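PDB 4DNH: uncharacterized protein, which is of unknown function but folds as a closed eight-stranded TIM barrel and probably belongs to the dihydrodipicolinate synthase family. Local coordinates for residues F38-V43 against D273-I278; S81-Q86 against F322-V327; D257-E262 against L311-F316. One frame throughout, in Å; residues are numbered along the deposited sequence.

Contact 1. Residues F38-V43 against D273-I278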
ATOM      1  N   PHE A  38       7.768   0.552  -4.907  1.00 42.41           N
ATOM      2  CA  PHE A  38       6.399   0.808  -5.330  1.00 42.52           C
ATOM      3  C   PHE A  38       5.670   1.534  -4.220  1.00 45.14           C
ATOM      4  O   PHE A  38       5.851   1.229  -3.035  1.00 47.73           O
ATOM      5  CB  PHE A  38       5.627  -0.499  -5.477  1.00 42.89           C
ATOM      6  CG  PHE A  38       5.983  -1.307  -6.687  1.00 42.42           C
ATOM      7  CD1 PHE A  38       6.995  -2.255  -6.629  1.00 42.19           C
ATOM      8  CD2 PHE A  38       5.251  -1.181  -7.854  1.00 39.98           C
ATOM      9  CE1 PHE A  38       7.300  -3.027  -7.740  1.00 42.88           C
ATOM     10  CE2 PHE A  38       5.549  -1.958  -8.959  1.00 40.93           C
ATOM     11  CZ  PHE A  38       6.577  -2.877  -8.905  1.00 41.48           C
ATOM     12  N   ALA A  39       4.794   2.450  -4.602  1.00 42.44           N
ATOM     13  CA  ALA A  39       3.780   2.900  -3.681  1.00 39.32           C
ATOM     14  C   ALA A  39       2.448   2.198  -4.001  1.00 42.72           C
ATOM     15  O   ALA A  39       2.021   2.130  -5.163  1.00 40.73           O
ATOM     16  CB  ALA A  39       3.650   4.406  -3.743  1.00 35.92           C
ATOM     17  N   ALA A  40       1.809   1.632  -2.978  1.00 44.18           N
ATOM     18  CA  ALA A  40       0.455   1.109  -3.141  1.00 41.22           C
ATOM     19  C   ALA A  40      -0.482   2.313  -3.082  1.00 41.68           C
ATOM     20  O   ALA A  40      -0.593   2.958  -2.040  1.00 44.65           O
ATOM     21  CB  ALA A  40       0.130   0.105  -2.052  1.00 38.93           C
ATOM     22  N   ALA A  41      -1.146   2.625  -4.193  1.00 36.54           N
ATOM     23  CA  ALA A  41      -1.797   3.915  -4.314  1.00 35.92           C
ATOM     24  C   ALA A  41      -3.283   3.867  -3.976  1.00 37.07           C
ATOM     25  O   ALA A  41      -3.982   2.895  -4.292  1.00 38.82           O
ATOM     26  CB  ALA A  41      -1.590   4.473  -5.716  1.00 36.72           C
ATOM     27  N   HIS A  42      -3.761   4.944  -3.361  1.00 35.92           N
ATOM     28  CA  HIS A  42      -5.143   5.050  -2.895  1.00 35.55           C
ATOM     29  C   HIS A  42      -6.060   5.440  -4.028  1.00 36.20           C
ATOM     30  O   HIS A  42      -5.598   5.793  -5.121  1.00 34.92           O
ATOM     31  CB  HIS A  42      -5.228   6.082  -1.771  1.00 34.59           C
ATOM     32  CG  HIS A  42      -5.024   7.498  -2.238  1.00 35.44           C
ATOM     33  ND1 HIS A  42      -3.807   8.012  -2.469  1.00 37.49           N
ATOM     34  CD2 HIS A  42      -5.940   8.507  -2.531  1.00 33.80           C
ATOM     35  CE1 HIS A  42      -3.933   9.288  -2.876  1.00 36.32           C
ATOM     36  NE2 HIS A  42      -5.238   9.585  -2.919  1.00 34.04           N
ATOM     37  N   VAL A  43      -7.366   5.392  -3.757  1.00 35.55           N
ATOM     38  CA  VAL A  43      -8.409   5.772  -4.711  1.00 34.66           C
ATOM     39  C   VAL A  43      -9.136   7.047  -4.291  1.00 33.79           C
ATOM     40  O   VAL A  43      -9.516   7.188  -3.135  1.00 36.12           O
ATOM     41  CB  VAL A  43      -9.451   4.643  -4.865  1.00 35.05           C
ATOM     42  CG1 VAL A  43     -10.633   5.110  -5.718  1.00 37.19           C
ATOM     43  CG2 VAL A  43      -8.804   3.428  -5.500  1.00 33.14           C
ATOM     44  N   ASP A 273      13.652  -4.400  -0.750  1.00 58.39           N
ATOM     45  CA  ASP A 273      13.008  -3.428  -1.620  1.00 54.51           C
ATOM     46  C   ASP A 273      11.687  -2.957  -0.985  1.00 52.78           C
ATOM     47  O   ASP A 273      11.487  -3.133   0.215  1.00 55.99           O
ATOM     48  CB  ASP A 273      12.823  -4.034  -3.014  1.00 54.57           C
ATOM     49  CG  ASP A 273      14.148  -4.194  -3.758  1.00 55.97           C
ATOM     50  OD1 ASP A 273      14.794  -3.158  -4.042  1.00 55.53           O
ATOM     51  OD2 ASP A 273      14.542  -5.348  -4.057  1.00 56.86           O
ATOM     52  N   ALA A 274      10.795  -2.346  -1.757  1.00 49.16           N
ATOM     53  CA  ALA A 274       9.652  -1.672  -1.148  1.00 45.50           C
ATOM     54  C   ALA A 274       8.377  -1.714  -1.964  1.00 44.08           C
ATOM     55  O   ALA A 274       8.379  -1.473  -3.161  1.00 43.41           O
ATOM     56  CB  ALA A 274      10.003  -0.233  -0.814  1.00 43.99           C
ATOM     57  N   LEU A 275       7.286  -2.024  -1.286  1.00 45.32           N
ATOM     58  CA  LEU A 275       5.952  -1.964  -1.855  1.00 44.37           C
ATOM     59  C   LEU A 275       5.057  -1.581  -0.674  1.00 43.83           C
ATOM     60  O   LEU A 275       4.558  -2.432   0.083  1.00 43.14           O
ATOM     61  CB  LEU A 275       5.578  -3.313  -2.466  1.00 44.71           C
ATOM     62  CG  LEU A 275       4.424  -3.373  -3.466  1.00 46.13           C
ATOM     63  CD1 LEU A 275       4.395  -4.780  -4.042  1.00 48.42           C
ATOM     64  CD2 LEU A 275       3.089  -3.018  -2.807  1.00 44.27           C
ATOM     65  N   LEU A 276       4.883  -0.274  -0.526  1.00 43.27           N
ATOM     66  CA  LEU A 276       4.371   0.313   0.702  1.00 41.71           C
ATOM     67  C   LEU A 276       3.217   1.270   0.463  1.00 41.04           C
ATOM     68  O   LEU A 276       3.276   2.124  -0.429  1.00 39.70           O
ATOM     69  CB  LEU A 276       5.499   1.086   1.395  1.00 41.43           C
ATOM     70  CG  LEU A 276       6.608   0.269   2.048  1.00 41.19           C
ATOM     71  CD1 LEU A 276       7.839   1.140   2.256  1.00 41.29           C
ATOM     72  CD2 LEU A 276       6.132  -0.314   3.366  1.00 40.71           C
ATOM     73  N   GLY A 277       2.178   1.148   1.288  1.00 41.09           N
ATOM     74  CA  GLY A 277       1.117   2.151   1.343  1.00 38.28           C
ATOM     75  C   GLY A 277       1.621   3.480   1.899  1.00 38.87           C
ATOM     76  O   GLY A 277       1.102   4.526   1.536  1.00 39.78           O
ATOM     77  N   ILE A 278       2.640   3.456   2.764  1.00 38.01           N
ATOM     78  CA  ILE A 278       3.182   4.713   3.293  1.00 38.82           C
ATOM     79  C   ILE A 278       3.882   5.545   2.198  1.00 41.52           C
ATOM     80  O   ILE A 278       3.883   6.773   2.250  1.00 46.24           O
ATOM     81  CB  ILE A 278       4.065   4.520   4.568  1.00 38.92           C
ATOM     82  CG1 ILE A 278       4.541   5.866   5.145  1.00 38.30           C
ATOM     83  CG2 ILE A 278       5.278   3.640   4.291  1.00 41.74           C
ATOM     84  CD1 ILE A 278       3.447   6.725   5.735  1.00 38.87           C
TER
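A274 and F38 make the first of three backbone hydrogen bonds that close the barrel of a TIM fold, where the eighth strand, 273-276, comes round to the first, 37-40. Over 38-40 and 273-276 the strands run parallel, 18° apart, with their axes 4.6 Å from each other at closest approach. F38 N donates to A274 O at 2.7 Å, and the same oxygen lies at the edge of the phenylalanine ring, 3.8 Å from F38 CD1.

L275 pairs with F38, and both side chains stand on the inner face of the barrel. With CG of L275 anti to the backbone N (chi1 -162°), its branch point comes within 3.7 Å of F38 CB; the two side chains cross obliquely, the leucine meeting the root of the phenylalanine group. One methyl, L275 CD2, also approaches A40 CB at 4.4 Å, and on its other flank L275 touches Y253 of the neighbouring strand 251-254.

L276 carries the middle of the pairing. Its N donates to F38 O at 3.1 Å, and its O accepts from A40 N at 3.0 Å, so one residue bonds to two alternate positions of the first strand, the usual pattern for parallel strands. Its side chain shares the outer face with A39: L276 packs on Y260 and I264 of helix 260-265, whereas A39 lies against L71 of helix 61-73. Helices 61-73 and 260-265 thus both cover this part of the barrel wall.

At the C-terminal mouth of the barrel, G277 lies beside A40. The amide N of G277 is hydrogen-bonded to a glycerol, probably from the crystallisation liquor, and across the contact G277 CA rests 3.9 Å from A40 O.

Contact 2. Residues S81-Q86 against F322-V327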
ATOM      1  N   SER A  81      -4.673  -1.259  -7.352  1.00 39.81           N
ATOM      2  CA  SER A  81      -5.835  -1.917  -6.835  1.00 40.69           C
ATOM      3  C   SER A  81      -5.403  -2.834  -5.685  1.00 39.25           C
ATOM      4  O   SER A  81      -5.871  -3.956  -5.545  1.00 38.56           O
ATOM      5  CB  SER A  81      -6.552  -2.668  -7.962  1.00 42.71           C
ATOM      6  OG  SER A  81      -7.072  -1.763  -8.919  1.00 41.91           O
HETATM    7  N   MSE A  82      -4.506  -2.319  -4.860  1.00 40.06           N
HETATM    8  CA  MSE A  82      -3.999  -3.072  -3.725  1.00 46.33           C
HETATM    9  C   MSE A  82      -4.783  -2.754  -2.479  1.00 47.83           C
HETATM   10  O   MSE A  82      -5.801  -2.044  -2.516  1.00 46.52           O
HETATM   11  CB  MSE A  82      -2.510  -2.746  -3.595  1.00 50.26           C
HETATM   12  CG  MSE A  82      -1.724  -3.454  -4.702  1.00 55.77           C
HETATM   13 SE   MSE A  82      -1.846  -5.399  -4.381  1.00 66.88          SE
HETATM   14  CE  MSE A  82      -0.658  -5.428  -2.809  1.00 66.13           C
ATOM     15  N   ASP A  83      -4.318  -3.275  -1.351  1.00 48.28           N
ATOM     16  CA  ASP A  83      -4.993  -3.047  -0.089  1.00 46.44           C
ATOM     17  C   ASP A  83      -5.192  -1.556   0.168  1.00 42.20           C
ATOM     18  O   ASP A  83      -6.215  -1.169   0.690  1.00 41.12           O
ATOM     19  CB  ASP A  83      -4.214  -3.681   1.062  1.00 51.61           C
ATOM     20  CG  ASP A  83      -5.005  -3.706   2.341  1.00 55.07           C
ATOM     21  OD1 ASP A  83      -5.864  -4.603   2.488  1.00 57.83           O
ATOM     22  OD2 ASP A  83      -4.782  -2.817   3.195  1.00 56.25           O
ATOM     23  N   THR A  84      -4.224  -0.721  -0.208  1.00 41.95           N
ATOM     24  CA  THR A  84      -4.363   0.744  -0.040  1.00 39.35           C
ATOM     25  C   THR A  84      -5.486   1.331  -0.897  1.00 38.73           C
ATOM     26  O   THR A  84      -6.047   2.374  -0.566  1.00 39.46           O
ATOM     27  CB  THR A  84      -3.049   1.506  -0.333  1.00 37.02           C
ATOM     28  OG1 THR A  84      -1.991   0.936   0.435  1.00 39.96           O
ATOM     29  CG2 THR A  84      -3.165   2.965   0.048  1.00 35.23           C
ATOM     30  N   ALA A  85      -5.812   0.679  -2.007  1.00 38.42           N
ATOM     31  CA  ALA A  85      -6.890   1.191  -2.868  1.00 36.66           C
ATOM     32  C   ALA A  85      -8.205   0.620  -2.382  1.00 35.39           C
ATOM     33  O   ALA A  85      -9.210   0.699  -3.064  1.00 33.83           O
ATOM     34  CB  ALA A  85      -6.639   0.840  -4.322  1.00 35.14           C
ATOM     35  N   GLN A  86      -8.154   0.021  -1.188  1.00 35.79           N
ATOM     36  CA  GLN A  86      -9.326  -0.449  -0.436  1.00 36.47           C
ATOM     37  C   GLN A  86      -9.917  -1.715  -0.998  1.00 38.54           C
ATOM     38  O   GLN A  86     -11.087  -2.016  -0.741  1.00 39.54           O
ATOM     39  CB  GLN A  86     -10.388   0.648  -0.251  1.00 36.45           C
ATOM     40  CG  GLN A  86      -9.984   1.678   0.793  1.00 38.61           C
ATOM     41  CD  GLN A  86     -10.789   2.963   0.725  1.00 41.15           C
ATOM     42  OE1 GLN A  86     -10.357   3.954   0.125  1.00 42.23           O
ATOM     43  NE2 GLN A  86     -11.966   2.958   1.340  1.00 40.87           N
ATOM     44  N   PHE A 322      -7.530   0.763   9.180  1.00 38.51           N
ATOM     45  CA  PHE A 322      -8.061   2.092   8.863  1.00 37.80           C
ATOM     46  C   PHE A 322      -6.970   3.063   8.473  1.00 37.97           C
ATOM     47  O   PHE A 322      -7.226   4.255   8.323  1.00 41.96           O
ATOM     48  CB  PHE A 322      -8.900   2.659  10.024  1.00 38.24           C
ATOM     49  CG  PHE A 322     -10.137   1.844  10.339  1.00 36.09           C
ATOM     50  CD1 PHE A 322     -11.024   1.478   9.329  1.00 33.85           C
ATOM     51  CD2 PHE A 322     -10.407   1.438  11.642  1.00 36.48           C
ATOM     52  CE1 PHE A 322     -12.156   0.718   9.612  1.00 34.48           C
ATOM     53  CE2 PHE A 322     -11.534   0.671  11.925  1.00 38.11           C
ATOM     54  CZ  PHE A 322     -12.408   0.308  10.907  1.00 35.88           C
ATOM     55  N   TYR A 323      -5.758   2.559   8.281  1.00 35.88           N
ATOM     56  CA  TYR A 323      -4.663   3.397   7.804  1.00 34.97           C
ATOM     57  C   TYR A 323      -5.004   4.193   6.553  1.00 34.38           C
ATOM     58  O   TYR A 323      -4.501   5.298   6.370  1.00 35.09           O
ATOM     59  CB  TYR A 323      -3.404   2.572   7.555  1.00 35.29           C
ATOM     60  CG  TYR A 323      -3.420   1.718   6.312  1.00 35.66           C
ATOM     61  CD1 TYR A 323      -3.879   0.405   6.355  1.00 39.42           C
ATOM     62  CD2 TYR A 323      -2.919   2.199   5.101  1.00 33.78           C
ATOM     63  CE1 TYR A 323      -3.868  -0.394   5.212  1.00 39.45           C
ATOM     64  CE2 TYR A 323      -2.903   1.410   3.966  1.00 33.07           C
ATOM     65  CZ  TYR A 323      -3.390   0.125   4.030  1.00 35.62           C
ATOM     66  OH  TYR A 323      -3.383  -0.664   2.922  1.00 37.73           O
ATOM     67  N   LYS A 324      -5.871   3.648   5.704  1.00 32.47           N
ATOM     68  CA  LYS A 324      -6.145   4.283   4.424  1.00 31.53           C
ATOM     69  C   LYS A 324      -6.747   5.659   4.626  1.00 31.49           C
ATOM     70  O   LYS A 324      -6.559   6.573   3.810  1.00 30.10           O
ATOM     71  CB  LYS A 324      -7.043   3.406   3.570  1.00 32.31           C
ATOM     72  CG  LYS A 324      -6.514   1.989   3.420  1.00 33.13           C
ATOM     73  CD  LYS A 324      -7.672   1.034   3.497  1.00 35.50           C
ATOM     74  CE  LYS A 324      -7.222  -0.374   3.744  1.00 38.25           C
ATOM     75  NZ  LYS A 324      -8.251  -0.964   4.623  1.00 40.47           N
ATOM     76  N   THR A 325      -7.443   5.804   5.743  1.00 31.15           N
ATOM     77  CA  THR A 325      -7.977   7.077   6.130  1.00 31.74           C
ATOM     78  C   THR A 325      -6.902   8.148   6.326  1.00 33.50           C
ATOM     79  O   THR A 325      -7.046   9.264   5.815  1.00 35.75           O
ATOM     80  CB  THR A 325      -8.858   6.904   7.364  1.00 31.62           C
ATOM     81  OG1 THR A 325      -9.804   5.870   7.070  1.00 31.51           O
ATOM     82  CG2 THR A 325      -9.579   8.210   7.725  1.00 29.96           C
ATOM     83  N   GLY A 326      -5.819   7.805   7.027  1.00 32.82           N
ATOM     84  CA  GLY A 326      -4.709   8.732   7.229  1.00 32.69           C
ATOM     85  C   GLY A 326      -3.993   9.047   5.919  1.00 33.69           C
ATOM     86  O   GLY A 326      -3.482  10.153   5.706  1.00 32.26           O
ATOM     87  N   VAL A 327      -3.957   8.070   5.023  1.00 34.12           N
ATOM     88  CA  VAL A 327      -3.286   8.267   3.741  1.00 34.58           C
ATOM     89  C   VAL A 327      -4.044   9.301   2.883  1.00 35.22           C
ATOM     90  O   VAL A 327      -3.467  10.281   2.411  1.00 36.31           O
ATOM     91  CB  VAL A 327      -3.118   6.908   3.028  1.00 34.36           C
ATOM     92  CG1 VAL A 327      -2.793   7.098   1.557  1.00 34.41           C
ATOM     93  CG2 VAL A 327      -2.023   6.099   3.731  1.00 34.31           C
TER
HETATM   94  O   HOH W   1      -6.486  -3.030   5.515  1.00 41.02           O
HETATM   95  O   HOH W   2      -8.353  -2.926   1.979  1.00 58.15           O
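K324 reaches from the first turn of helix 323-333 to the loop that follows the second barrel strand, 77-80, at the C-terminal end of the barrel. K324 CE lies 3.3 Å from D83 O, and farther back K324 CD rests 3.6 Å from Q86 CG. NZ is hydrogen-bonded to R321 O and, through a water, to D83 OD2; the direct separation of K324 NZ and D83 OD2 is 4.2 Å, too long for a salt bridge.

Y323 and T84 form the second half of the contact. CG of Y323 sits between the backbone N and the carbonyl carbon (chi1 75°), K324 CG lies over one face of its ring, offset toward the rim, and the hydroxyl comes between two loop side chains. Y323 OH donates to D83 OD2 at 2.6 Å, using the anti lone pair of a carboxylate turned only 22° from the ring plane. T84 OG1 in turn donates to Y323 OH at 3.3 Å, from the ring's edge. T84 CG2 adds a looser contact with V327 CG1.

With the phenol and the bridging water both donating to D83 OD2, the carboxylate is likely to be fixed in orientation against the helix.

Contact 3. Residues D257-E262 against L311-F316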
ATOM      1  N   ASP A 257       5.066  -0.960   7.065  1.00 44.21           N
ATOM      2  CA  ASP A 257       4.986   0.501   7.209  1.00 44.39           C
ATOM      3  C   ASP A 257       5.428   1.028   8.586  1.00 44.95           C
ATOM      4  O   ASP A 257       5.431   2.242   8.814  1.00 45.57           O
ATOM      5  CB  ASP A 257       3.567   0.993   6.886  1.00 44.08           C
ATOM      6  CG  ASP A 257       3.092   0.583   5.480  1.00 41.79           C
ATOM      7  OD1 ASP A 257       3.443   1.273   4.495  1.00 41.92           O
ATOM      8  OD2 ASP A 257       2.343  -0.414   5.370  1.00 39.18           O
ATOM      9  N   PHE A 258       5.801   0.130   9.501  1.00 43.51           N
ATOM     10  CA  PHE A 258       6.348   0.535  10.804  1.00 43.02           C
ATOM     11  C   PHE A 258       7.870   0.622  10.796  1.00 44.20           C
ATOM     12  O   PHE A 258       8.459   1.374  11.576  1.00 45.78           O
ATOM     13  CB  PHE A 258       5.926  -0.451  11.886  1.00 44.75           C
ATOM     14  CG  PHE A 258       4.691  -0.055  12.624  1.00 43.96           C
ATOM     15  CD1 PHE A 258       3.449  -0.093  12.000  1.00 42.34           C
ATOM     16  CD2 PHE A 258       4.764   0.328  13.962  1.00 44.21           C
ATOM     17  CE1 PHE A 258       2.302   0.268  12.683  1.00 41.24           C
ATOM     18  CE2 PHE A 258       3.619   0.686  14.659  1.00 44.30           C
ATOM     19  CZ  PHE A 258       2.388   0.656  14.014  1.00 43.30           C
ATOM     20  N   ASN A 259       8.491  -0.134   9.889  1.00 44.82           N
ATOM     21  CA  ASN A 259       9.929  -0.417   9.919  1.00 44.43           C
ATOM     22  C   ASN A 259      10.694  -0.285   8.606  1.00 46.62           C
ATOM     23  O   ASN A 259      11.863  -0.683   8.526  1.00 50.04           O
ATOM     24  CB  ASN A 259      10.107  -1.817  10.458  1.00 43.13           C
ATOM     25  CG  ASN A 259       9.676  -1.913  11.895  1.00 41.90           C
ATOM     26  OD1 ASN A 259      10.172  -1.171  12.738  1.00 40.98           O
ATOM     27  ND2 ASN A 259       8.713  -2.785  12.178  1.00 41.40           N
ATOM     28  N   TYR A 260      10.036   0.288   7.598  1.00 43.70           N
ATOM     29  CA  TYR A 260      10.575   0.446   6.246  1.00 43.95           C
ATOM     30  C   TYR A 260      11.981   1.064   6.126  1.00 47.79           C
ATOM     31  O   TYR A 260      12.807   0.577   5.347  1.00 50.80           O
ATOM     32  CB  TYR A 260       9.576   1.210   5.368  1.00 40.90           C
ATOM     33  CG  TYR A 260       9.157   2.571   5.895  1.00 39.69           C
ATOM     34  CD1 TYR A 260       8.149   2.697   6.857  1.00 38.06           C
ATOM     35  CD2 TYR A 260       9.753   3.741   5.410  1.00 40.18           C
ATOM     36  CE1 TYR A 260       7.767   3.945   7.336  1.00 37.91           C
ATOM     37  CE2 TYR A 260       9.380   4.994   5.881  1.00 39.22           C
ATOM     38  CZ  TYR A 260       8.386   5.096   6.847  1.00 39.18           C
ATOM     39  OH  TYR A 260       8.014   6.352   7.315  1.00 39.03           O
ATOM     40  N   ALA A 261      12.262   2.125   6.875  1.00 46.69           N
ATOM     41  CA  ALA A 261      13.575   2.775   6.783  1.00 48.10           C
ATOM     42  C   ALA A 261      14.705   1.804   7.128  1.00 53.44           C
ATOM     43  O   ALA A 261      15.652   1.661   6.347  1.00 55.98           O
ATOM     44  CB  ALA A 261      13.637   4.022   7.657  1.00 46.49           C
ATOM     45  N   GLU A 262      14.573   1.122   8.276  1.00 54.31           N
ATOM     46  CA  GLU A 262      15.538   0.128   8.745  1.00 54.86           C
ATOM     47  C   GLU A 262      15.704  -1.021   7.758  1.00 53.63           C
ATOM     48  O   GLU A 262      16.834  -1.457   7.490  1.00 56.83           O
ATOM     49  CB  GLU A 262      15.137  -0.429  10.123  1.00 56.79           C
ATOM     50  CG  GLU A 262      16.152  -1.412  10.701  1.00 61.72           C
ATOM     51  CD  GLU A 262      15.653  -2.190  11.916  1.00 69.96           C
ATOM     52  OE1 GLU A 262      14.803  -1.660  12.668  1.00 70.91           O
ATOM     53  OE2 GLU A 262      16.131  -3.338  12.133  1.00 70.36           O
ATOM     54  N   LEU A 311       5.214   9.441  11.930  1.00 40.70           N
ATOM     55  CA  LEU A 311       3.994   9.735  11.193  1.00 36.91           C
ATOM     56  C   LEU A 311       3.380   8.443  10.676  1.00 36.78           C
ATOM     57  O   LEU A 311       2.187   8.197  10.852  1.00 38.06           O
ATOM     58  CB  LEU A 311       4.295  10.685  10.037  1.00 35.16           C
ATOM     59  CG  LEU A 311       3.243  10.761   8.918  1.00 34.54           C
ATOM     60  CD1 LEU A 311       1.966  11.454   9.384  1.00 32.40           C
ATOM     61  CD2 LEU A 311       3.846  11.457   7.698  1.00 34.44           C
ATOM     62  N   SER A 312       4.199   7.613  10.052  1.00 36.25           N
ATOM     63  CA  SER A 312       3.733   6.330   9.580  1.00 37.12           C
ATOM     64  C   SER A 312       3.142   5.419  10.685  1.00 38.06           C
ATOM     65  O   SER A 312       2.066   4.857  10.522  1.00 38.71           O
ATOM     66  CB  SER A 312       4.870   5.604   8.875  1.00 36.91           C
ATOM     67  OG  SER A 312       4.314   4.589   8.068  1.00 36.19           O
ATOM     68  N   ARG A 313       3.861   5.250  11.786  1.00 37.73           N
ATOM     69  CA  ARG A 313       3.373   4.428  12.876  1.00 39.68           C
ATOM     70  C   ARG A 313       2.036   4.937  13.391  1.00 40.42           C
ATOM     71  O   ARG A 313       1.181   4.151  13.800  1.00 40.28           O
ATOM     72  CB  ARG A 313       4.403   4.378  13.989  1.00 42.00           C
ATOM     73  CG  ARG A 313       5.638   3.623  13.538  1.00 43.13           C
ATOM     74  CD  ARG A 313       6.812   3.752  14.480  1.00 44.62           C
ATOM     75  NE  ARG A 313       7.845   2.831  14.026  1.00 46.51           N
ATOM     76  CZ  ARG A 313       9.008   2.627  14.632  1.00 46.34           C
ATOM     77  NH1 ARG A 313       9.318   3.284  15.745  1.00 47.96           N
ATOM     78  NH2 ARG A 313       9.858   1.762  14.112  1.00 44.91           N
ATOM     79  N   HIS A 314       1.847   6.252  13.336  1.00 40.62           N
ATOM     80  CA  HIS A 314       0.593   6.864  13.744  1.00 40.18           C
ATOM     81  C   HIS A 314      -0.518   6.549  12.764  1.00 39.74           C
ATOM     82  O   HIS A 314      -1.616   6.147  13.165  1.00 40.27           O
ATOM     83  CB  HIS A 314       0.768   8.363  13.941  1.00 38.70           C
ATOM     84  CG  HIS A 314      -0.524   9.084  14.258  1.00 39.74           C
ATOM     85  ND1 HIS A 314      -1.062   9.103  15.502  1.00 40.55           N
ATOM     86  CD2 HIS A 314      -1.393   9.816  13.439  1.00 38.32           C
ATOM     87  CE1 HIS A 314      -2.207   9.815  15.486  1.00 40.66           C
ATOM     88  NE2 HIS A 314      -2.411  10.253  14.223  1.00 40.25           N
ATOM     89  N   ILE A 315      -0.231   6.713  11.474  1.00 37.56           N
ATOM     90  CA  ILE A 315      -1.192   6.427  10.422  1.00 36.11           C
ATOM     91  C   ILE A 315      -1.645   4.970  10.448  1.00 37.72           C
ATOM     92  O   ILE A 315      -2.839   4.682  10.223  1.00 37.79           O
ATOM     93  CB  ILE A 315      -0.655   6.806   9.033  1.00 35.22           C
ATOM     94  CG1 ILE A 315      -0.567   8.339   8.913  1.00 35.41           C
ATOM     95  CG2 ILE A 315      -1.562   6.240   7.939  1.00 34.58           C
ATOM     96  CD1 ILE A 315       0.110   8.845   7.645  1.00 34.45           C
ATOM     97  N   PHE A 316      -0.715   4.063  10.755  1.00 36.40           N
ATOM     98  CA  PHE A 316      -1.017   2.629  10.768  1.00 35.84           C
ATOM     99  C   PHE A 316      -1.331   2.063  12.147  1.00 38.82           C
ATOM    100  O   PHE A 316      -1.313   0.844  12.338  1.00 39.42           O
ATOM    101  CB  PHE A 316       0.126   1.833  10.152  1.00 34.00           C
ATOM    102  CG  PHE A 316       0.206   1.949   8.658  1.00 32.96           C
ATOM    103  CD1 PHE A 316       0.647   3.126   8.059  1.00 32.96           C
ATOM    104  CD2 PHE A 316      -0.147   0.878   7.853  1.00 32.42           C
ATOM    105  CE1 PHE A 316       0.732   3.232   6.681  1.00 33.30           C
ATOM    106  CE2 PHE A 316      -0.072   0.970   6.480  1.00 33.68           C
ATOM    107  CZ  PHE A 316       0.368   2.151   5.891  1.00 34.59           C
TER
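R313 grips the backbone of F258 side-on, both NE and NH2 donating to the one carbonyl oxygen: R313 NE lies 2.9 Å from F258 O, on a lone pair, and R313 NH2 is equally distant from F258 O. The arginine chain is extended from CG to NE, which places NE beside the carbonyl of F258. A second loop oxygen, N259 OD1, receives a weak bond from R313 NH2 at 3.3 Å, its amide turned 72° from the guanidinium plane. One residue earlier, S312 OG, anti to its backbone N (chi1 -161°), donates to D257 O at 2.7 Å in the carbonyl plane. Two consecutive loop carbonyls are thereby fastened to two consecutive helix residues.

Packing fills in around these bonds. R313 CA sits over one face of the F258 ring, 4.2 Å from its centroid in a CH-pi contact, and R313 CG lies 3.4 Å from F258 CD2. F258 CE1 meets F316 CB, and Y260 brings CE1 against S312 OG while its own hydroxyl bonds T308. Deeper in, D257 CB sits 3.5 Å from the centroid of the F316 ring, and the carboxylate lies stacked on that ring, 18° from its plane. An alanine in place of F316 would probably open a gap against D257 and take away the ring stacked on Y323.

D257 OD1 accepts from I278 N, and OD2 is hydrogen-bonded to a glycerol, probably from the crystallisation liquor. A loop following the seventh strand, pinned by helix 308-315, thus presents an aspartate at the C-terminal mouth of the barrel, the end where TIM barrels hold their ligands.

How the contacts relate
Contacts 1 and 2 are buried near the centre of the molecule, whereas contact 3 is only partly covered and reaches the surface at R313. Backbone pairing and apolar packing dominate contact 1; contact 2 relies on hydroxyls, a carboxylate and water, and contact 3 on side chains bonding to loop carbonyls. All three converge on the C-terminal end of the barrel. T84 of contact 2 packs against A40 and G277 of contact 1, I278 CG1 packs on S312 OG of contact 3, and F316, just after helix 308-315, stacks on Y323 of helix 323-333. G277, Y323 and D257 each lie within about 4 Å of bound glycerol, consistent with a pocket there.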